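Local coordinates for probable chemoreceptor (Methyl-accepting chemotaxis) transmembrane protein (Rhizobium meliloti, PDB 6D8V), which acts as a bacterial chemotaxis receptor whose sensory domain recognises quaternary ammonium compounds, here 1,1-dimethyl-prolinium, at residues T89-N94 / L113-A118; Y102-R107 / G144-P148; W124-A129 / M164-S168. All coordinates share one frame; numbering follows the deposited sequence.

Contact 1 (T89-N94 / L113-A118); sequences TERGGN and LSTFKA. With PBE (1,1-dimethyl-prolinium), chain C.
Thr115 and Asn94 form the tightly packed end of this contact, where a loop of a PDC (Cache) sensor domain lies across residues 113-118, on and beyond strand 111-115. The branch that touches is the Thr115 methyl: CG2 reaches Asn94 CB at 3.3 Å and Gly93 C at 3.7 Å. It gets there because CG2 lies anti to the backbone N (chi1 of OG1 -59°), which turns OG1 back toward its own strand, where it donates to Ser114 O at 2.5 Å from above the carbonyl plane. Were Thr115 an alanine, the loss of CG2 would probably open a gap beside Asn94 CB, and Ser114 O would probably be left without its bond from OG1. The buried Asn94 amide works in two directions. OD1 accepts from the backbone N of Ala98, while ND2 gives a weak, bent bond to Phe116 O (3.2 Å, 128°), an oxygen that also receives Thr100 OG1. Lys117, next along the chain here, is exposed.

The other end is the more open to solvent. Here the Thr89 and Thr115 side chains run alongside one another, pointing opposite ways, with Thr89 CG2 resting 3.3 Å from Leu113 O. Leu113 lays its CD2 methyl 3.6 Å from Thr89 O and turns CD1 toward CA of Glu90, an exposed residue whose CB points away from the strand. Between the two ends, Gly92 and Gly93 are buried and form a G1 beta bulge, Gly92 with positive phi. Beyond the packed end, the Phe116 side chain turns to the ligand pocket, where an N-methyl of 1,1-dimethyl-prolinium lies over one ring face, offset toward the rim, Phe116 CD1 lying 3.4 Å from its CE.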
loop_
_atom_site.group_PDB
_atom_site.type_symbol
_atom_site.label_atom_id
_atom_site.label_comp_id
_atom_site.label_asym_id
_atom_site.label_seq_id
_atom_site.Cartn_x
_atom_site.Cartn_y
_atom_site.Cartn_z
ATOM N N THR A 89 -9.224 -4.904 23.698
ATOM C CA THR A 89 -9.278 -4.816 22.244
ATOM C C THR A 89 -10.551 -4.128 21.767
ATOM O O THR A 89 -10.540 -3.442 20.737
ATOM C CB THR A 89 -9.153 -6.212 21.635
ATOM O OG1 THR A 89 -7.832 -6.716 21.872
ATOM C CG2 THR A 89 -9.414 -6.166 20.142
ATOM N N GLU A 90 -11.653 -4.286 22.502
ATOM C CA GLU A 90 -12.889 -3.603 22.140
ATOM C C GLU A 90 -12.829 -2.100 22.398
ATOM O O GLU A 90 -13.746 -1.382 21.986
ATOM C CB GLU A 90 -14.068 -4.229 22.889
ATOM C CG GLU A 90 -14.439 -5.640 22.418
ATOM C CD GLU A 90 -13.563 -6.744 23.014
ATOM O OE1 GLU A 90 -12.421 -6.459 23.434
ATOM O OE2 GLU A 90 -14.026 -7.905 23.066
ATOM N N ARG A 91 -11.777 -1.609 23.063
ATOM C CA ARG A 91 -11.556 -0.179 23.260
ATOM C C ARG A 91 -10.191 0.263 22.733
ATOM O O ARG A 91 -9.663 1.289 23.174
ATOM C CB ARG A 91 -11.707 0.192 24.739
ATOM C CG ARG A 91 -13.152 0.369 25.205
ATOM C CD ARG A 91 -13.306 0.139 26.714
ATOM N NE ARG A 91 -12.664 1.163 27.540
ATOM C CZ ARG A 91 -13.298 2.206 28.072
ATOM N NH1 ARG A 91 -14.599 2.378 27.862
ATOM N NH2 ARG A 91 -12.632 3.083 28.814
ATOM N N GLY A 92 -9.613 -0.490 21.799
ATOM C CA GLY A 92 -8.377 -0.087 21.150
ATOM C C GLY A 92 -7.136 -0.116 22.019
ATOM O O GLY A 92 -6.233 0.701 21.813
ATOM N N GLY A 93 -7.057 -1.039 22.978
ATOM C CA GLY A 93 -5.888 -1.133 23.834
ATOM C C GLY A 93 -5.001 -2.335 23.566
ATOM O O GLY A 93 -5.448 -3.483 23.653
ATOM N N ASN A 94 -3.739 -2.086 23.239
ATOM C CA ASN A 94 -2.772 -3.152 23.026
ATOM C C ASN A 94 -2.098 -3.526 24.348
ATOM O O ASN A 94 -2.299 -2.886 25.384
ATOM C CB ASN A 94 -1.732 -2.728 21.987
ATOM C CG ASN A 94 -0.864 -1.577 22.467
ATOM O OD1 ASN A 94 -1.182 -0.921 23.458
ATOM N ND2 ASN A 94 0.234 -1.324 21.764
ATOM N N LEU A 113 -12.119 -6.425 14.686
ATOM C CA LEU A 113 -11.428 -5.369 15.407
ATOM C C LEU A 113 -10.158 -5.946 16.020
ATOM O O LEU A 113 -10.227 -6.742 16.961
ATOM C CB LEU A 113 -12.329 -4.779 16.490
ATOM C CG LEU A 113 -12.165 -3.298 16.831
ATOM C CD1 LEU A 113 -13.070 -2.940 18.003
ATOM C CD2 LEU A 113 -10.716 -2.941 17.133
ATOM N N SER A 114 -9.008 -5.542 15.500
ATOM C CA SER A 114 -7.732 -6.040 15.983
ATOM C C SER A 114 -7.048 -4.975 16.841
ATOM O O SER A 114 -7.661 -3.990 17.260
ATOM C CB SER A 114 -6.865 -6.469 14.796
ATOM O OG SER A 114 -7.626 -7.228 13.869
ATOM N N THR A 115 -5.767 -5.188 17.122
ATOM C CA THR A 115 -4.944 -4.198 17.801
ATOM C C THR A 115 -3.492 -4.546 17.521
ATOM O O THR A 115 -3.158 -5.712 17.298
ATOM C CB THR A 115 -5.209 -4.150 19.309
ATOM O OG1 THR A 115 -6.587 -3.836 19.545
ATOM C CG2 THR A 115 -4.343 -3.085 19.961
ATOM N N PHE A 116 -2.641 -3.524 17.521
ATOM C CA PHE A 116 -1.263 -3.675 17.080
ATOM C C PHE A 116 -0.340 -2.884 17.997
ATOM O O PHE A 116 -0.781 -2.073 18.815
ATOM C CB PHE A 116 -1.102 -3.224 15.627
ATOM C CG PHE A 116 -1.579 -1.823 15.370
ATOM C CD1 PHE A 116 -2.931 -1.549 15.223
ATOM C CD2 PHE A 116 -0.675 -0.783 15.260
ATOM C CE1 PHE A 116 -3.370 -0.258 14.983
ATOM C CE2 PHE A 116 -1.106 0.506 15.018
ATOM C CZ PHE A 116 -2.456 0.770 14.882
ATOM N N LYS A 117 0.960 -3.136 17.850
ATOM C CA LYS A 117 1.966 -2.462 18.655
ATOM C C LYS A 117 2.314 -1.103 18.057
ATOM O O LYS A 117 2.337 -0.922 16.837
ATOM C CB LYS A 117 3.236 -3.311 18.775
ATOM C CG LYS A 117 4.404 -2.552 19.402
ATOM C CD LYS A 117 5.700 -3.348 19.417
ATOM C CE LYS A 117 6.825 -2.520 20.037
ATOM N NZ LYS A 117 8.074 -3.303 20.271
ATOM N N ALA A 118 2.601 -0.147 18.942
ATOM C CA ALA A 118 2.888 1.229 18.534
ATOM C C ALA A 118 4.374 1.365 18.207
ATOM O O ALA A 118 5.172 1.900 18.981
ATOM C CB ALA A 118 2.462 2.204 19.625
HETATM N N PBE C . -1.362 -2.188 10.725
HETATM C CD PBE C . -1.097 -0.937 10.455
HETATM C CA PBE C . 0.037 -2.766 10.867
HETATM C CB PBE C . 0.756 -1.648 11.725
HETATM C CG PBE C . 0.208 -0.566 11.374
HETATM C CE PBE C . -2.139 -2.277 11.978
HETATM C CF PBE C . -2.082 -2.820 9.602
HETATM C C PBE C . 0.140 -4.066 11.490
HETATM O O PBE C . 1.257 -4.446 11.938
HETATM O OXT PBE C . -0.854 -4.834 11.568
#

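Contact 2 (Y102-R107 / G144-P148); sequences YWSKDR and GTDVP. With PBE (1,1-dimethyl-prolinium), chain C.
Residues Tyr102 to Arg107 and the loop Gly144 to Val147 run almost parallel, 4° apart end to end, drawing together from Tyr102-Gly144 to Asp106-Asp146. At the pocket end, the Tyr102 ring meets the loop with its edge: Gly144 C and Thr145 N lie in its plane, and Thr145 CG2 sits 3.3 Å from Tyr102 OH. With CG anti to the backbone N (chi1 -178°), the ring offers one face to the ligand, whose methyl CE stands 3.5 Å above the ring plane over its centre; Ser104 CB lies against the opposite face. Gly144 N then donates to PBE OXT (2.7 Å, 159°).

At the far, more exposed end, a salt bridge joins Arg107 and Asp146, the guanidinium and carboxylate planes 25° apart. NE points to the syn side of Asp146 OD1 at 3.2 Å, close to straight; the position of OD2 is less certain. Val147 CG2 packs against Arg107 CG at 3.5 Å, on one side of the guanidinium. Chemically, the two ends of the zwitterion are received differently: the Tyr102 face takes the methyls on the charged nitrogen, consistent with a favourable interaction, and Gly144 N, with Glu143 N just before it, holds the carboxylate.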
loop_
_atom_site.group_PDB
_atom_site.type_symbol
_atom_site.label_atom_id
_atom_site.label_comp_id
_atom_site.label_asym_id
_atom_site.label_seq_id
_atom_site.Cartn_x
_atom_site.Cartn_y
_atom_site.Cartn_z
ATOM N N TYR A 102 -7.888 -1.189 15.086
ATOM C CA TYR A 102 -7.559 -1.722 13.766
ATOM C C TYR A 102 -8.713 -2.573 13.251
ATOM O O TYR A 102 -8.946 -3.674 13.759
ATOM C CB TYR A 102 -6.273 -2.533 13.825
ATOM C CG TYR A 102 -5.845 -3.084 12.485
ATOM C CD1 TYR A 102 -6.167 -2.424 11.306
ATOM C CD2 TYR A 102 -5.112 -4.262 12.402
ATOM C CE1 TYR A 102 -5.775 -2.927 10.082
ATOM C CE2 TYR A 102 -4.719 -4.769 11.184
ATOM C CZ TYR A 102 -5.051 -4.103 10.027
ATOM O OH TYR A 102 -4.653 -4.614 8.811
ATOM N N TRP A 103 -9.408 -2.074 12.235
ATOM C CA TRP A 103 -10.367 -2.874 11.484
ATOM C C TRP A 103 -9.664 -3.517 10.297
ATOM O O TRP A 103 -8.961 -2.837 9.546
ATOM C CB TRP A 103 -11.538 -2.016 11.000
ATOM C CG TRP A 103 -12.440 -1.529 12.094
ATOM C CD1 TRP A 103 -12.441 -0.291 12.666
ATOM C CD2 TRP A 103 -13.481 -2.272 12.743
ATOM N NE1 TRP A 103 -13.417 -0.216 13.630
ATOM C CE2 TRP A 103 -14.067 -1.419 13.698
ATOM C CE3 TRP A 103 -13.970 -3.577 12.611
ATOM C CZ2 TRP A 103 -15.119 -1.827 14.515
ATOM C CZ3 TRP A 103 -15.013 -3.978 13.422
ATOM C CH2 TRP A 103 -15.576 -3.107 14.362
ATOM N N SER A 104 -9.857 -4.824 10.133
ATOM C CA SER A 104 -9.190 -5.580 9.083
ATOM C C SER A 104 -10.114 -6.694 8.618
ATOM O O SER A 104 -11.154 -6.964 9.225
ATOM C CB SER A 104 -7.863 -6.161 9.575
ATOM O OG SER A 104 -8.077 -7.029 10.681
ATOM N N LYS A 105 -9.725 -7.348 7.533
ATOM C CA LYS A 105 -10.433 -8.528 7.072
ATOM C C LYS A 105 -9.777 -9.786 7.630
ATOM O O LYS A 105 -8.571 -9.828 7.888
ATOM C CB LYS A 105 -10.474 -8.590 5.547
ATOM C CG LYS A 105 -10.975 -7.315 4.912
ATOM C CD LYS A 105 -12.029 -7.579 3.851
ATOM C CE LYS A 105 -12.460 -6.268 3.227
ATOM N NZ LYS A 105 -11.292 -5.581 2.595
ATOM N N ASP A 106 -10.593 -10.803 7.835
ATOM C CA ASP A 106 -10.135 -12.079 8.343
ATOM C C ASP A 106 -10.057 -13.081 7.186
ATOM O O ASP A 106 -10.170 -12.700 6.012
ATOM C CB ASP A 106 -11.069 -12.539 9.464
ATOM C CG ASP A 106 -12.455 -12.862 8.958
ATOM O OD1 ASP A 106 -12.751 -12.527 7.794
ATOM O OD2 ASP A 106 -13.246 -13.463 9.715
ATOM N N ARG A 107 -9.881 -14.368 7.512
ATOM C CA ARG A 107 -9.721 -15.383 6.478
ATOM C C ARG A 107 -10.972 -15.537 5.624
ATOM O O ARG A 107 -10.873 -15.925 4.456
ATOM C CB ARG A 107 -9.372 -16.733 7.104
ATOM C CG ARG A 107 -8.624 -16.673 8.419
ATOM C CD ARG A 107 -9.567 -16.796 9.608
ATOM N NE ARG A 107 -8.831 -16.972 10.857
ATOM C CZ ARG A 107 -8.536 -18.152 11.392
ATOM N NH1 ARG A 107 -8.924 -19.269 10.792
ATOM N NH2 ARG A 107 -7.856 -18.215 12.529
ATOM N N GLY A 144 -1.251 -7.000 13.176
ATOM C CA GLY A 144 -2.554 -7.109 13.804
ATOM C C GLY A 144 -3.597 -7.844 12.988
ATOM O O GLY A 144 -4.723 -8.014 13.468
ATOM N N THR A 145 -3.260 -8.270 11.776
ATOM C CA THR A 145 -4.229 -8.961 10.940
ATOM C C THR A 145 -4.544 -10.336 11.521
ATOM O O THR A 145 -3.710 -10.968 12.175
ATOM C CB THR A 145 -3.701 -9.094 9.509
ATOM O OG1 THR A 145 -2.443 -9.784 9.520
ATOM C CG2 THR A 145 -3.502 -7.720 8.898
ATOM N N ASP A 146 -5.776 -10.787 11.295
ATOM C CA ASP A 146 -6.188 -12.127 11.693
ATOM C C ASP A 146 -5.128 -13.127 11.271
ATOM O O ASP A 146 -4.432 -13.719 12.103
ATOM C CB ASP A 146 -7.535 -12.487 11.061
ATOM C CG ASP A 146 -7.960 -13.908 11.363
ATOM O OD1 ASP A 146 -7.334 -14.547 12.236
ATOM O OD2 ASP A 146 -8.922 -14.384 10.730
ATOM N N VAL A 147 -4.994 -13.300 9.966
ATOM C CA VAL A 147 -3.972 -14.174 9.410
ATOM C C VAL A 147 -2.855 -13.297 8.862
ATOM O O VAL A 147 -3.124 -12.235 8.281
ATOM C CB VAL A 147 -4.569 -15.098 8.341
ATOM C CG1 VAL A 147 -3.527 -15.475 7.320
ATOM C CG2 VAL A 147 -5.158 -16.328 9.004
ATOM N N PRO A 148 -1.597 -13.686 9.054
ATOM C CA PRO A 148 -0.483 -12.914 8.492
ATOM C C PRO A 148 -0.717 -12.599 7.022
ATOM O O PRO A 148 -1.036 -13.480 6.218
ATOM C CB PRO A 148 0.719 -13.845 8.690
ATOM C CG PRO A 148 0.346 -14.703 9.851
ATOM C CD PRO A 148 -1.145 -14.866 9.808
HETATM N N PBE C . -1.362 -2.188 10.725
HETATM C CD PBE C . -1.097 -0.937 10.455
HETATM C CA PBE C . 0.037 -2.766 10.867
HETATM C CB PBE C . 0.756 -1.648 11.725
HETATM C CG PBE C . 0.208 -0.566 11.374
HETATM C CE PBE C . -2.139 -2.277 11.978
HETATM C CF PBE C . -2.082 -2.820 9.602
HETATM C C PBE C . 0.140 -4.066 11.490
HETATM O O PBE C . 1.257 -4.446 11.938
HETATM O OXT PBE C . -0.854 -4.834 11.568
#

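Contact 3 (W124-A129 / M164-S168); sequences WYGLAA and MIGVS. With PBE (1,1-dimethyl-prolinium), chain C.
Tyr125 meets Val167 where helix 123-131 packs on strand 163-173 of the curled antiparallel sheet of the PDC sensor fold, the local axes 8.7 Å apart at closest approach and their directions 117° apart. The central interaction is CH-pi: Val167 CG2 lies over the middle of the Tyr125 ring, 3.4 Å from its centroid and 11° off the normal. The methyl is carried there by a side chain in which CG1 stands anti to the backbone N (chi1 175°), turning CG2 to the ring and CG1 toward Trp124 O.

Looser apolar contacts surround it. Ala128 CB faces Val167 CG1 at 4.4 Å, and Ala129 CB touches Met164 SD at 4.1 Å. A separate approach is polar: Tyr125 OH passes 3.4 Å from CA of Gly166, whose backbone shape would drive any side chain into the carbonyl oxygen of Ile165.

Aromatic contacts continue into the ligand pocket. Tyr120 stacks on the Tyr125 ring, and Trp72 meets Trp124 edge to face. One face of the indole is backed by Tyr125 CB; over the centre of the other lies PBE CG, 3.3 Å from Trp124 CD2.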
loop_
_atom_site.group_PDB
_atom_site.type_symbol
_atom_site.label_atom_id
_atom_site.label_comp_id
_atom_site.label_asym_id
_atom_site.label_seq_id
_atom_site.Cartn_x
_atom_site.Cartn_y
_atom_site.Cartn_z
ATOM N N TRP A 124 5.222 2.680 8.554
ATOM C CA TRP A 124 3.829 3.106 8.448
ATOM C C TRP A 124 3.506 4.252 9.391
ATOM O O TRP A 124 2.543 4.988 9.142
ATOM C CB TRP A 124 2.897 1.927 8.717
ATOM C CG TRP A 124 3.225 1.211 9.986
ATOM C CD1 TRP A 124 4.027 0.114 10.130
ATOM C CD2 TRP A 124 2.781 1.563 11.302
ATOM N NE1 TRP A 124 4.092 -0.249 11.458
ATOM C CE2 TRP A 124 3.336 0.624 12.196
ATOM C CE3 TRP A 124 1.955 2.575 11.808
ATOM C CZ2 TRP A 124 3.096 0.668 13.568
ATOM C CZ3 TRP A 124 1.717 2.616 13.169
ATOM C CH2 TRP A 124 2.287 1.667 14.034
ATOM N N TYR A 125 4.285 4.428 10.459
ATOM C CA TYR A 125 4.135 5.578 11.341
ATOM C C TYR A 125 5.177 6.661 11.091
ATOM O O TYR A 125 4.831 7.846 11.018
ATOM C CB TYR A 125 4.211 5.138 12.805
ATOM C CG TYR A 125 3.611 6.142 13.766
ATOM C CD1 TYR A 125 4.327 7.260 14.172
ATOM C CD2 TYR A 125 2.321 5.980 14.257
ATOM C CE1 TYR A 125 3.778 8.185 15.044
ATOM C CE2 TYR A 125 1.765 6.899 15.128
ATOM C CZ TYR A 125 2.496 7.998 15.518
ATOM O OH TYR A 125 1.937 8.904 16.388
ATOM N N GLY A 126 6.443 6.272 10.926
ATOM C CA GLY A 126 7.505 7.262 10.837
ATOM C C GLY A 126 7.403 8.145 9.606
ATOM O O GLY A 126 7.543 9.369 9.696
ATOM N N LEU A 127 7.158 7.541 8.442
ATOM C CA LEU A 127 7.160 8.295 7.191
ATOM C C LEU A 127 6.195 9.474 7.249
ATOM O O LEU A 127 6.585 10.626 7.030
ATOM C CB LEU A 127 6.809 7.373 6.022
ATOM C CG LEU A 127 7.813 6.281 5.642
ATOM C CD1 LEU A 127 7.317 5.523 4.422
ATOM C CD2 LEU A 127 9.180 6.881 5.384
ATOM N N ALA A 128 4.922 9.198 7.545
ATOM C CA ALA A 128 3.925 10.260 7.608
ATOM C C ALA A 128 4.215 11.248 8.731
ATOM O O ALA A 128 3.981 12.451 8.570
ATOM C CB ALA A 128 2.531 9.660 7.779
ATOM N N ALA A 129 4.722 10.774 9.871
ATOM C CA ALA A 129 4.963 11.676 10.994
ATOM C C ALA A 129 6.172 12.577 10.763
ATOM O O ALA A 129 6.169 13.732 11.208
ATOM C CB ALA A 129 5.137 10.876 12.290
ATOM N N MET A 164 0.057 17.392 16.202
ATOM C CA MET A 164 -0.315 16.054 15.759
ATOM C C MET A 164 -0.446 15.126 16.959
ATOM O O MET A 164 0.330 15.204 17.915
ATOM C CB MET A 164 0.700 15.504 14.749
ATOM C CG MET A 164 1.797 14.628 15.340
ATOM S SD MET A 164 2.675 13.623 14.110
ATOM C CE MET A 164 1.360 12.569 13.502
ATOM N N ILE A 165 -1.455 14.258 16.909
ATOM C CA ILE A 165 -1.776 13.350 18.005
ATOM C C ILE A 165 -1.677 11.886 17.602
ATOM O O ILE A 165 -1.972 11.011 18.424
ATOM C CB ILE A 165 -3.174 13.644 18.585
ATOM C CG1 ILE A 165 -4.245 13.429 17.513
ATOM C CG2 ILE A 165 -3.233 15.055 19.159
ATOM C CD1 ILE A 165 -5.664 13.650 18.008
ATOM N N GLY A 166 -1.280 11.591 16.374
ATOM C CA GLY A 166 -1.135 10.217 15.945
ATOM C C GLY A 166 -1.199 10.115 14.430
ATOM O O GLY A 166 -1.197 11.121 13.719
ATOM N N VAL A 167 -1.270 8.871 13.965
ATOM C CA VAL A 167 -1.269 8.556 12.542
ATOM C C VAL A 167 -2.442 7.633 12.246
ATOM O O VAL A 167 -2.641 6.638 12.948
ATOM C CB VAL A 167 0.052 7.890 12.109
ATOM C CG1 VAL A 167 -0.027 7.463 10.650
ATOM C CG2 VAL A 167 1.235 8.815 12.352
ATOM N N SER A 168 -3.202 7.950 11.203
ATOM C CA SER A 168 -4.218 7.065 10.653
ATOM C C SER A 168 -3.820 6.630 9.246
ATOM O O SER A 168 -3.102 7.333 8.530
ATOM C CB SER A 168 -5.582 7.759 10.619
ATOM O OG SER A 168 -6.487 7.053 9.784
HETATM N N PBE C . -1.362 -2.188 10.725
HETATM C CD PBE C . -1.097 -0.937 10.455
HETATM C CA PBE C . 0.037 -2.766 10.867
HETATM C CB PBE C . 0.756 -1.648 11.725
HETATM C CG PBE C . 0.208 -0.566 11.374
HETATM C CE PBE C . -2.139 -2.277 11.978
HETATM C CF PBE C . -2.082 -2.820 9.602
HETATM C C PBE C . 0.140 -4.066 11.490
HETATM O O PBE C . 1.257 -4.446 11.938
HETATM O OXT PBE C . -0.854 -4.834 11.568
#

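Overall arrangement
The three contacts all touch one bound 1,1-dimethyl-prolinium, each supplying part of its pocket. Contacts 1 and 2, with centres about 12 Å apart, are joined through neighbouring strands 101-105 and 111-115 of the same sheet: Ser114 N lies 2.6 Å from Tyr102 O, probably a hydrogen bond, and Phe116 CD1 packs 3.8 Å from Tyr102 CB. Contact 3, its centre about 17 Å from that of contact 1, joins it through rings, Phe116 CE2 to Trp124 CH2 at 3.7 Å. Contacts 2 and 3 do not touch, their nearest atoms being about 9 Å apart; Phe116, between Tyr102 and Trp124, links them along the aromatic wall of the pocket.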